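Local coordinates for protein glycine oxidase (Bacillus cereus ATCC 14579, PDB 7CYX) that binds FAD and probably catalyses the oxidation of glycine by oxygen to glyoxylate, hydrogen peroxide and ammonium, a reaction of thiamine diphosphate biosynthesis, at residues 17-22 with 162-166; 121-127 with 142-148; 208-212 with 306-310; 232-238 with 298-304. Numbering follows the deposited sequence.

In the fold
Interactions 1 and 3 are buried, whereas interactions 2 and 4 are only partly so. Interaction 1 joins two helices of the FAD-binding domain by side-chain packing and a single hydrogen bond. Interactions 2 and 4 are antiparallel strand pairs at the two ends of one mixed sheet, their centres about 27 Å apart, and rest on backbone hydrogen bonds; interaction 4 adds salt bridges, one of whose charges also reaches the second subunit. Interaction 3 links the sheets: its loop follows strand 203-206 of the FAD-binding domain, while 306-310 continues strand 299-311 directly from interaction 4. There a water bridges loop, strand and cofactor, alongside direct packing.

Interaction 1: 17-22 with 162-166; sequences SSVAHF and FAHSA
This buried helix-helix contact lies in the Rossmann-type FAD-binding domain, where helix 14-25, which follows strand 5-10 and the glycine-rich turn, packs against helix 155-168. Both segments are regular alpha helix, running in the same general sense at 33°, with axes 7.7 Å apart at closest approach. Small residues permit this spacing. Ser17 lies opposite Ala163 (CA to CA 4.9 Å) and His21 opposite Ala166 (CA to CA 4.5 Å), while Ala20 CB meets Ala166 CB at 3.8 Å. Phe162, an m rotamer with chi1 of -86°, is a knob in a hole formed by Ser17, Ser18, His21 and Phe22. Ser18 CA sits 3.6 Å from the centroid of the Phe162 ring, almost on its normal, in a CH-pi contact. Phe162 CD1 approaches His21 CB to 3.3 Å, and Phe162 CE1 lies 4.0 Å from Phe22 CE2. Ser17 OG packs 3.6 Å from Ala163 CB but hydrogen-bonds to Gly13 O, back in the turn at the start of the helix, and Ser18 OG bonds to Ser341 O. Helix 73-84 covers the His21 and Ser165 side, where Lys83 also bonds to Ser165. With both side chains in the t rotamer, the edge of the imidazole reaches across the interface, and His21 ND1 and Ser165 OG form a hydrogen bond of 2.8 Å.

Interaction 2: 121-127 with 142-148; sequences DSYFLTG and IGAVYYP
Small apolar clusters lie on both faces of this antiparallel strand pair, at the end of the large mixed sheet where 123-126 is an outermost strand of the sheet within this chain. On one face Leu125 CD1 packs 3.8 Å from Tyr146 CB, beside Ala144, and helix 127-133 covers the group. On the other, Phe124 (t) brings the end of its ring to Gly143, with Phe124 CZ 4.0 Å from Gly143 CA and Phe124 CD1 4.5 Å from Val145 CG2; a beta carbon at Gly143 would collide with the ring. Helix 102-116 closes this face. Further along, Tyr123 (m) places CE2 3.7 Å from Pro148 CG. The strand axes run at 146°, 4.6 Å apart at closest approach. Tyr123-Tyr146 and Leu125-Ala144 are hydrogen-bonded pairs; Phe124-Val145 and Thr126-Gly143 are non-hydrogen-bonded pairs. The ladder consists of Tyr123 N to Tyr146 O (2.9 Å), Tyr146 N to Tyr123 O (3.0 Å), Leu125 N to Ala144 O (2.6 Å) and Ala144 N to Leu125 O (2.9 Å). Strand 95-99 flanks 143-147 on its other edge, where Ile142 and Gly143 both face Ala99 in a classic beta bulge. Two tyrosine hydroxyls are bound within the fold, Tyr146 OH to Lys93 O and Tyr147 OH to Arg97 NE. Where 123-126 gives way to helix 127-133, Gly127 N makes a weak 2.9 Å hydrogen bond to Ile142 O.

Interaction 3: 208-212 with 306-310; sequences GGSWS and GLRPQ. With FAD (flavin-adenine dinucleotide), chain C.
Gly208 opens a loop after strand 203-206 that enters a 3-10 turn at 210-211: its O accepts Trp211 N at 2.8 Å and lies 3.5 Å from FAD C8A. Gly209 follows at phi 35°, psi -127°, a conformation favouring glycine; a beta carbon here would strike FAD O3P, and Gly209 N is 3.4 Å from FAD C5B. Gly209 C also touches Pro309 CB at 3.5 Å. Ser210 CA lies 4.2 Å from Pro309 CA. Here a water accepts from Ser210 N (3.0 Å) and donates to Leu307 O and FAD O2A (both 2.7 Å). Trp211 (m) sets CZ2 3.8 Å from Leu307 CD1 and CB 3.6 Å from FAD N7A. On extended 306-310, Arg308 CG meets FAD C8M at 3.3 Å, while its guanidinium bonds to Thr266 O and Val228 O. Pro309 centres an inverse gamma turn, with CG 3.8 Å from FAD C5'. Loop and strand thus line the FAD pocket from adenine to flavin where the two sheets meet, as in the DAO family.

Interaction 4: 232-238 with 298-304; sequences VVAVRSR and AEWESTW
A classic beta bulge interrupts antiparallel strands 225-236 and 299-311 at the edge of the large mixed sheet. Their axes, at 146°, approach to 4.4 Å. Val232 N donates to Trp304 O, and Val232 O accepts Trp304 N (both 2.8 Å) as well as Thr303 OG1 (2.9 Å). Ala234 N donates to Ser302 O (2.8 Å), while Ala234 O serves both bulge amides, Glu301 N at 2.9 Å and Ser302 N at 3.2 Å. The register therefore shifts by one: Arg236 N bonds Glu299 O (2.7 Å) and Glu299 N bonds Arg236 O (2.9 Å). Val233 CG1 packs 3.5 Å from Trp300 CZ3; Trp300 also touches helix 278-291. Val232, at the inner end, touches FAD, and Trp304 NE1 bonds Ala45 O. Glu301 OE2 takes Arg260; Glu301 OE1 takes Arg236 NE in a salt bridge (3.0 Å) and, weakly, Arg236 NH2 (3.2 Å), while Arg236 NH1 bonds weakly to Gly258 O. Poorly ordered Arg238, also salt-bridged to Glu175 of the second subunit, salt-bridges Glu299 (NH1 to OE2 2.6 Å).

Interaction 1: 17-22 with 162-166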
# COMPACT_ATOMS: atom_id res chain seq x y z
N SER A 17 11.03 -1.00 15.01
CA SER A 17 9.68 -1.49 14.78
C SER A 17 9.70 -3.02 14.74
O SER A 17 8.79 -3.65 15.29
CB SER A 17 9.05 -0.88 13.56
OG SER A 17 8.93 0.54 13.69
N SER A 18 10.74 -3.63 14.15
CA SER A 18 10.80 -5.10 14.11
C SER A 18 10.90 -5.64 15.53
O SER A 18 10.17 -6.53 15.91
CB SER A 18 11.94 -5.61 13.26
OG SER A 18 12.09 -7.03 13.38
N VAL A 19 11.79 -5.05 16.32
CA VAL A 19 11.94 -5.42 17.72
C VAL A 19 10.59 -5.25 18.43
O VAL A 19 10.15 -6.12 19.16
CB VAL A 19 13.08 -4.61 18.37
CG1 VAL A 19 13.17 -4.83 19.87
CG2 VAL A 19 14.44 -4.91 17.73
N ALA A 20 9.92 -4.12 18.21
CA ALA A 20 8.63 -3.85 18.82
C ALA A 20 7.66 -4.99 18.49
O ALA A 20 7.01 -5.50 19.35
CB ALA A 20 8.10 -2.51 18.36
N HIS A 21 7.62 -5.41 17.22
CA HIS A 21 6.70 -6.44 16.75
C HIS A 21 6.88 -7.74 17.54
O HIS A 21 5.92 -8.24 18.07
CB HIS A 21 6.89 -6.73 15.26
CG HIS A 21 6.27 -8.02 14.82
ND1 HIS A 21 4.92 -8.15 14.60
CD2 HIS A 21 6.81 -9.23 14.58
CE1 HIS A 21 4.65 -9.39 14.24
NE2 HIS A 21 5.80 -10.08 14.22
N PHE A 22 8.10 -8.30 17.55
CA PHE A 22 8.37 -9.61 18.12
C PHE A 22 8.14 -9.63 19.64
O PHE A 22 7.62 -10.62 20.14
CB PHE A 22 9.78 -10.09 17.77
CG PHE A 22 9.92 -10.50 16.33
CD1 PHE A 22 9.51 -11.76 15.91
CD2 PHE A 22 10.41 -9.61 15.39
CE1 PHE A 22 9.62 -12.13 14.57
CE2 PHE A 22 10.50 -9.97 14.05
CZ PHE A 22 10.12 -11.23 13.65
N PHE A 162 5.24 -3.65 10.89
CA PHE A 162 5.82 -4.01 12.17
C PHE A 162 5.24 -3.13 13.28
O PHE A 162 4.80 -3.63 14.31
CB PHE A 162 7.34 -3.85 12.17
CG PHE A 162 8.14 -5.01 11.65
CD1 PHE A 162 7.90 -6.30 12.10
CD2 PHE A 162 9.17 -4.82 10.75
CE1 PHE A 162 8.65 -7.37 11.64
CE2 PHE A 162 9.92 -5.89 10.29
CZ PHE A 162 9.65 -7.17 10.72
N ALA A 163 5.24 -1.81 13.06
CA ALA A 163 4.91 -0.84 14.13
C ALA A 163 3.43 -0.93 14.53
O ALA A 163 3.10 -0.94 15.71
CB ALA A 163 5.30 0.55 13.71
N HIS A 164 2.53 -1.03 13.56
CA HIS A 164 1.08 -1.14 13.86
C HIS A 164 0.72 -2.52 14.44
O HIS A 164 -0.22 -2.63 15.24
CB HIS A 164 0.25 -0.91 12.60
CG HIS A 164 0.36 0.45 12.02
ND1 HIS A 164 0.03 1.58 12.73
CD2 HIS A 164 0.71 0.86 10.78
CE1 HIS A 164 0.20 2.64 11.95
NE2 HIS A 164 0.59 2.21 10.73
N SER A 165 1.44 -3.56 14.00
CA SER A 165 1.35 -4.89 14.57
C SER A 165 1.62 -4.80 16.08
O SER A 165 0.85 -5.33 16.88
CB SER A 165 2.32 -5.83 13.91
OG SER A 165 2.38 -7.09 14.58
N ALA A 166 2.72 -4.12 16.42
CA ALA A 166 3.15 -3.90 17.79
C ALA A 166 2.04 -3.19 18.56
O ALA A 166 1.75 -3.57 19.69
CB ALA A 166 4.42 -3.10 17.83

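Interaction 2: 121-127 with 142-148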
# COMPACT_ATOMS: atom_id res chain seq x y z
N ASP A 121 20.88 -21.66 -5.40
CA ASP A 121 20.67 -21.89 -6.85
C ASP A 121 20.80 -20.56 -7.60
O ASP A 121 20.32 -19.55 -7.10
CB ASP A 121 19.33 -22.58 -7.12
CG ASP A 121 19.36 -24.09 -6.95
OD1 ASP A 121 20.43 -24.64 -6.65
OD2 ASP A 121 18.31 -24.71 -7.13
N SER A 122 21.43 -20.60 -8.77
CA SER A 122 21.66 -19.40 -9.61
C SER A 122 22.08 -19.89 -10.99
O SER A 122 22.70 -20.94 -11.05
CB SER A 122 22.70 -18.53 -9.02
OG SER A 122 23.99 -19.02 -9.31
N TYR A 123 21.75 -19.16 -12.04
CA TYR A 123 22.08 -19.59 -13.42
C TYR A 123 22.74 -18.44 -14.17
O TYR A 123 22.29 -17.32 -14.06
CB TYR A 123 20.81 -20.02 -14.16
CG TYR A 123 20.00 -21.04 -13.42
CD1 TYR A 123 20.29 -22.39 -13.52
CD2 TYR A 123 18.99 -20.67 -12.56
CE1 TYR A 123 19.59 -23.34 -12.82
CE2 TYR A 123 18.27 -21.60 -11.84
CZ TYR A 123 18.57 -22.94 -11.97
OH TYR A 123 17.88 -23.86 -11.25
N PHE A 124 23.79 -18.74 -14.93
CA PHE A 124 24.41 -17.67 -15.72
C PHE A 124 23.63 -17.55 -17.01
O PHE A 124 23.34 -18.56 -17.63
CB PHE A 124 25.88 -17.96 -16.03
CG PHE A 124 26.44 -17.03 -17.08
CD1 PHE A 124 26.93 -15.79 -16.73
CD2 PHE A 124 26.41 -17.36 -18.41
CE1 PHE A 124 27.42 -14.93 -17.69
CE2 PHE A 124 26.91 -16.51 -19.37
CZ PHE A 124 27.41 -15.29 -19.01
N LEU A 125 23.29 -16.32 -17.38
CA LEU A 125 22.52 -16.11 -18.62
C LEU A 125 23.36 -15.30 -19.59
O LEU A 125 24.13 -14.45 -19.18
CB LEU A 125 21.25 -15.34 -18.30
CG LEU A 125 20.04 -16.19 -17.97
CD1 LEU A 125 20.21 -16.84 -16.62
CD2 LEU A 125 18.79 -15.33 -17.97
N THR A 126 23.14 -15.57 -20.86
CA THR A 126 23.78 -14.84 -21.97
C THR A 126 23.00 -13.54 -22.18
O THR A 126 21.86 -13.46 -21.75
CB THR A 126 23.78 -15.78 -23.17
OG1 THR A 126 24.92 -15.50 -23.97
CG2 THR A 126 22.52 -15.67 -23.99
N GLY A 127 23.60 -12.54 -22.81
CA GLY A 127 22.89 -11.28 -23.07
C GLY A 127 21.57 -11.52 -23.77
O GLY A 127 20.57 -11.00 -23.32
N ILE A 142 25.99 -8.23 -21.85
CA ILE A 142 26.64 -9.41 -22.52
C ILE A 142 26.38 -10.70 -21.73
O ILE A 142 26.40 -11.79 -22.31
CB ILE A 142 28.15 -9.21 -22.77
CG1 ILE A 142 28.96 -9.10 -21.48
CG2 ILE A 142 28.39 -8.02 -23.69
CD1 ILE A 142 30.45 -9.15 -21.69
N GLY A 143 26.17 -10.57 -20.41
CA GLY A 143 25.73 -11.66 -19.56
C GLY A 143 25.10 -11.18 -18.27
O GLY A 143 25.01 -9.97 -18.00
N ALA A 144 24.69 -12.13 -17.45
CA ALA A 144 24.07 -11.82 -16.18
C ALA A 144 23.91 -13.11 -15.38
O ALA A 144 23.87 -14.20 -15.97
CB ALA A 144 22.72 -11.17 -16.40
N VAL A 145 23.81 -12.96 -14.05
CA VAL A 145 23.52 -14.05 -13.16
C VAL A 145 22.12 -13.82 -12.61
O VAL A 145 21.84 -12.77 -12.06
CB VAL A 145 24.56 -14.16 -12.02
CG1 VAL A 145 24.18 -15.21 -11.00
CG2 VAL A 145 25.94 -14.46 -12.56
N TYR A 146 21.25 -14.82 -12.81
CA TYR A 146 19.91 -14.82 -12.31
C TYR A 146 19.84 -15.69 -11.05
O TYR A 146 20.31 -16.83 -11.04
CB TYR A 146 18.95 -15.28 -13.40
CG TYR A 146 17.51 -15.30 -12.97
CD1 TYR A 146 16.84 -14.12 -12.72
CD2 TYR A 146 16.83 -16.49 -12.78
CE1 TYR A 146 15.52 -14.11 -12.31
CE2 TYR A 146 15.50 -16.50 -12.37
CZ TYR A 146 14.85 -15.30 -12.13
OH TYR A 146 13.55 -15.28 -11.72
N TYR A 147 19.25 -15.13 -10.00
CA TYR A 147 18.96 -15.82 -8.76
C TYR A 147 17.44 -15.95 -8.58
O TYR A 147 16.81 -15.01 -8.11
CB TYR A 147 19.53 -15.06 -7.56
CG TYR A 147 21.00 -14.75 -7.65
CD1 TYR A 147 21.95 -15.63 -7.17
CD2 TYR A 147 21.46 -13.56 -8.20
CE1 TYR A 147 23.31 -15.35 -7.23
CE2 TYR A 147 22.81 -13.25 -8.25
CZ TYR A 147 23.74 -14.15 -7.76
OH TYR A 147 25.08 -13.86 -7.81
N PRO A 148 16.82 -17.10 -8.90
CA PRO A 148 15.35 -17.19 -8.90
C PRO A 148 14.70 -16.97 -7.53
O PRO A 148 13.54 -16.61 -7.49
CB PRO A 148 15.01 -18.62 -9.36
CG PRO A 148 16.35 -19.29 -9.64
CD PRO A 148 17.45 -18.40 -9.13

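Interaction 3: 208-212 with 306-310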
# COMPACT_ATOMS: atom_id res chain seq x y z
N GLY A 208 18.60 3.55 16.92
CA GLY A 208 18.59 4.95 16.46
C GLY A 208 19.27 5.15 15.11
O GLY A 208 19.66 6.27 14.77
N GLY A 209 19.34 4.10 14.30
CA GLY A 209 20.08 4.09 13.04
C GLY A 209 21.35 4.93 13.11
O GLY A 209 22.13 4.79 14.04
N SER A 210 21.48 5.85 12.14
CA SER A 210 22.63 6.76 11.95
C SER A 210 22.92 7.65 13.17
O SER A 210 23.96 8.28 13.21
CB SER A 210 22.42 7.62 10.74
OG SER A 210 22.55 6.86 9.54
N TRP A 211 22.01 7.73 14.15
CA TRP A 211 22.09 8.69 15.29
C TRP A 211 22.40 7.99 16.62
O TRP A 211 22.34 8.61 17.69
CB TRP A 211 20.75 9.45 15.41
CG TRP A 211 20.43 10.34 14.25
CD1 TRP A 211 20.68 11.68 14.17
CD2 TRP A 211 19.79 9.98 13.00
NE1 TRP A 211 20.27 12.17 12.96
CE2 TRP A 211 19.71 11.16 12.23
CE3 TRP A 211 19.29 8.79 12.46
CZ2 TRP A 211 19.15 11.17 10.94
CZ3 TRP A 211 18.74 8.80 11.20
CH2 TRP A 211 18.67 9.98 10.45
N SER A 212 22.70 6.68 16.56
CA SER A 212 22.84 5.88 17.79
C SER A 212 24.11 6.23 18.58
O SER A 212 24.18 5.86 19.74
CB SER A 212 22.82 4.39 17.48
OG SER A 212 21.57 4.00 16.94
N GLY A 306 18.41 9.24 1.55
CA GLY A 306 18.33 8.43 2.78
C GLY A 306 19.69 8.21 3.40
O GLY A 306 20.71 8.27 2.70
N LEU A 307 19.71 7.96 4.71
CA LEU A 307 20.95 7.93 5.51
C LEU A 307 21.20 6.52 6.04
O LEU A 307 20.69 6.15 7.12
CB LEU A 307 20.82 8.94 6.66
CG LEU A 307 20.47 10.37 6.23
CD1 LEU A 307 20.51 11.32 7.41
CD2 LEU A 307 21.41 10.86 5.13
N ARG A 308 21.99 5.74 5.28
CA ARG A 308 22.38 4.41 5.68
C ARG A 308 23.20 4.48 6.96
O ARG A 308 24.24 5.15 7.02
CB ARG A 308 23.27 3.73 4.65
CG ARG A 308 22.72 3.70 3.23
CD ARG A 308 23.81 3.21 2.30
NE ARG A 308 23.44 3.22 0.91
CZ ARG A 308 23.68 4.23 0.10
NH1 ARG A 308 23.99 5.41 0.62
NH2 ARG A 308 23.62 4.05 -1.21
N PRO A 309 22.80 3.71 8.00
CA PRO A 309 23.55 3.69 9.26
C PRO A 309 24.76 2.74 9.24
O PRO A 309 24.65 1.59 9.64
CB PRO A 309 22.49 3.20 10.25
CG PRO A 309 21.63 2.28 9.44
CD PRO A 309 21.62 2.84 8.02
N GLN A 310 25.91 3.26 8.81
CA GLN A 310 27.17 2.53 8.89
C GLN A 310 27.53 2.31 10.37
O GLN A 310 27.22 3.11 11.24
CB GLN A 310 28.28 3.25 8.14
CG GLN A 310 29.63 2.51 8.13
CD GLN A 310 29.52 1.04 7.77
OE1 GLN A 310 29.02 0.22 8.54
NE2 GLN A 310 30.01 0.70 6.60
PA FAD C . 16.35 4.25 10.58
O1A FAD C . 15.29 3.81 9.65
O2A FAD C . 17.11 5.49 10.20
O5B FAD C . 15.68 4.35 12.00
C5B FAD C . 16.31 5.08 13.01
C4B FAD C . 15.19 5.85 13.65
O4B FAD C . 15.62 6.23 14.95
C3B FAD C . 14.87 7.13 12.91
O3B FAD C . 13.47 7.08 12.57
C2B FAD C . 15.16 8.27 13.88
O2B FAD C . 14.10 9.24 13.89
C1B FAD C . 15.14 7.56 15.20
N9A FAD C . 15.96 8.15 16.26
C8A FAD C . 17.29 8.37 16.18
N7A FAD C . 17.74 8.91 17.33
C5A FAD C . 16.69 8.98 18.17
C6A FAD C . 16.51 9.44 19.54
N6A FAD C . 17.58 9.93 20.20
N1A FAD C . 15.25 9.41 20.07
C2A FAD C . 14.22 8.95 19.35
N3A FAD C . 14.32 8.50 18.08
C4A FAD C . 15.52 8.49 17.46
N1 FAD C . 18.60 -2.25 2.96
C2 FAD C . 18.30 -3.47 2.41
O2 FAD C . 18.23 -4.43 3.21
N3 FAD C . 18.08 -3.63 1.08
C4 FAD C . 18.11 -2.57 0.25
O4 FAD C . 17.87 -2.65 -0.99
C4X FAD C . 18.46 -1.23 0.80
N5 FAD C . 18.56 -0.15 0.02
C5X FAD C . 18.85 1.06 0.55
C6 FAD C . 18.91 2.16 -0.28
C7 FAD C . 19.22 3.41 0.25
C7M FAD C . 19.30 4.62 -0.66
C8 FAD C . 19.46 3.56 1.68
C8M FAD C . 19.79 4.92 2.28
C9 FAD C . 19.40 2.48 2.49
C9A FAD C . 19.10 1.22 2.00
N10 FAD C . 19.01 0.11 2.85
C10 FAD C . 18.71 -1.13 2.25
C1' FAD C . 19.34 0.15 4.28
C2' FAD C . 18.24 0.34 5.27
O2' FAD C . 17.55 1.56 4.94
C3' FAD C . 18.88 0.45 6.64
O3' FAD C . 19.99 -0.49 6.82
C4' FAD C . 17.76 0.36 7.68
O4' FAD C . 16.68 1.24 7.33
C5' FAD C . 18.19 0.78 9.06
O5' FAD C . 17.03 0.88 9.85
P FAD C . 17.11 1.56 11.28
O1P FAD C . 18.33 1.12 12.00
O2P FAD C . 15.75 1.43 11.91
O3P FAD C . 17.45 3.08 10.79
O HOH W 1 19.76 5.85 9.68

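Interaction 4: 232-238 with 298-304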
# COMPACT_ATOMS: atom_id res chain seq x y z
N VAL A 232 18.30 8.69 -4.46
CA VAL A 232 17.61 7.82 -5.36
C VAL A 232 16.50 8.58 -6.11
O VAL A 232 16.01 9.61 -5.66
CB VAL A 232 17.11 6.53 -4.67
CG1 VAL A 232 17.46 6.47 -3.20
CG2 VAL A 232 15.64 6.26 -4.90
N VAL A 233 16.17 8.04 -7.29
CA VAL A 233 15.21 8.60 -8.23
C VAL A 233 14.12 7.56 -8.47
O VAL A 233 14.39 6.35 -8.41
CB VAL A 233 15.94 8.97 -9.54
CG1 VAL A 233 15.02 8.94 -10.74
CG2 VAL A 233 16.65 10.31 -9.42
N ALA A 234 12.90 8.02 -8.75
CA ALA A 234 11.77 7.14 -9.04
C ALA A 234 11.04 7.64 -10.28
O ALA A 234 10.79 8.84 -10.42
CB ALA A 234 10.83 7.08 -7.85
N VAL A 235 10.69 6.72 -11.18
CA VAL A 235 9.88 7.06 -12.31
C VAL A 235 8.70 6.09 -12.40
O VAL A 235 8.74 5.00 -11.85
CB VAL A 235 10.72 7.06 -13.59
CG1 VAL A 235 11.93 7.97 -13.47
CG2 VAL A 235 11.15 5.65 -13.97
N ARG A 236 7.65 6.53 -13.09
CA ARG A 236 6.49 5.71 -13.37
C ARG A 236 6.52 5.36 -14.86
O ARG A 236 7.05 6.11 -15.64
CB ARG A 236 5.22 6.49 -13.03
CG ARG A 236 5.14 6.95 -11.58
CD ARG A 236 4.14 6.12 -10.80
NE ARG A 236 4.24 6.27 -9.35
CZ ARG A 236 3.64 5.45 -8.49
NH1 ARG A 236 2.93 4.42 -8.94
NH2 ARG A 236 3.76 5.65 -7.19
N SER A 237 5.93 4.22 -15.23
CA SER A 237 5.81 3.86 -16.64
C SER A 237 4.53 3.05 -16.85
O SER A 237 4.12 2.28 -16.01
CB SER A 237 7.02 3.12 -17.12
OG SER A 237 6.72 2.38 -18.29
N ARG A 238 3.92 3.22 -18.02
CA ARG A 238 2.76 2.41 -18.36
C ARG A 238 3.20 1.10 -19.02
O ARG A 238 2.38 0.24 -19.27
CB ARG A 238 1.79 3.22 -19.23
CG ARG A 238 0.70 3.93 -18.43
CD ARG A 238 0.93 5.42 -18.26
NE ARG A 238 0.37 6.16 -19.39
CZ ARG A 238 0.13 7.47 -19.39
NH1 ARG A 238 0.42 8.20 -18.32
NH2 ARG A 238 -0.40 8.05 -20.45
N ALA A 298 9.81 7.54 -19.81
CA ALA A 298 8.98 7.31 -18.62
C ALA A 298 8.54 8.66 -18.00
O ALA A 298 8.75 9.73 -18.56
CB ALA A 298 9.77 6.48 -17.64
N GLU A 299 7.85 8.56 -16.87
CA GLU A 299 7.34 9.76 -16.20
C GLU A 299 8.09 9.96 -14.89
O GLU A 299 8.04 9.06 -14.04
CB GLU A 299 5.84 9.65 -15.95
CG GLU A 299 5.07 9.17 -17.16
CD GLU A 299 3.58 9.03 -16.94
OE1 GLU A 299 3.14 9.22 -15.80
OE2 GLU A 299 2.88 8.77 -17.91
N TRP A 300 8.74 11.10 -14.76
CA TRP A 300 9.48 11.43 -13.53
C TRP A 300 8.50 11.44 -12.37
O TRP A 300 7.41 11.99 -12.51
CB TRP A 300 10.14 12.80 -13.67
CG TRP A 300 10.75 13.29 -12.40
CD1 TRP A 300 10.17 14.09 -11.46
CD2 TRP A 300 12.06 13.01 -11.92
NE1 TRP A 300 11.04 14.34 -10.45
CE2 TRP A 300 12.21 13.69 -10.69
CE3 TRP A 300 13.14 12.27 -12.40
CZ2 TRP A 300 13.38 13.64 -9.95
CZ3 TRP A 300 14.30 12.22 -11.67
CH2 TRP A 300 14.41 12.89 -10.46
N GLU A 301 8.88 10.84 -11.26
CA GLU A 301 7.94 10.88 -10.13
C GLU A 301 8.57 11.67 -9.00
O GLU A 301 8.03 12.68 -8.62
CB GLU A 301 7.64 9.49 -9.60
CG GLU A 301 6.89 9.53 -8.29
CD GLU A 301 7.02 8.32 -7.39
OE1 GLU A 301 6.51 7.26 -7.74
OE2 GLU A 301 7.62 8.46 -6.33
N SER A 302 9.75 11.24 -8.58
CA SER A 302 10.33 11.78 -7.34
C SER A 302 11.82 11.50 -7.26
O SER A 302 12.32 10.69 -8.00
CB SER A 302 9.64 11.04 -6.24
OG SER A 302 9.62 11.77 -5.05
N THR A 303 12.46 12.17 -6.31
CA THR A 303 13.88 11.96 -5.97
C THR A 303 13.99 12.15 -4.46
O THR A 303 13.27 12.95 -3.93
CB THR A 303 14.80 12.88 -6.75
OG1 THR A 303 16.09 12.47 -6.33
CG2 THR A 303 14.60 14.35 -6.45
N TRP A 304 14.85 11.39 -3.80
CA TRP A 304 15.00 11.57 -2.34
C TRP A 304 16.37 11.10 -1.89
O TRP A 304 17.07 10.50 -2.67
CB TRP A 304 13.89 10.84 -1.58
CG TRP A 304 13.94 9.36 -1.73
CD1 TRP A 304 14.71 8.49 -1.03
CD2 TRP A 304 13.18 8.57 -2.65
NE1 TRP A 304 14.48 7.21 -1.45
CE2 TRP A 304 13.54 7.23 -2.44
CE3 TRP A 304 12.23 8.87 -3.62
CZ2 TRP A 304 12.99 6.19 -3.16
CZ3 TRP A 304 11.69 7.84 -4.34
CH2 TRP A 304 12.07 6.52 -4.12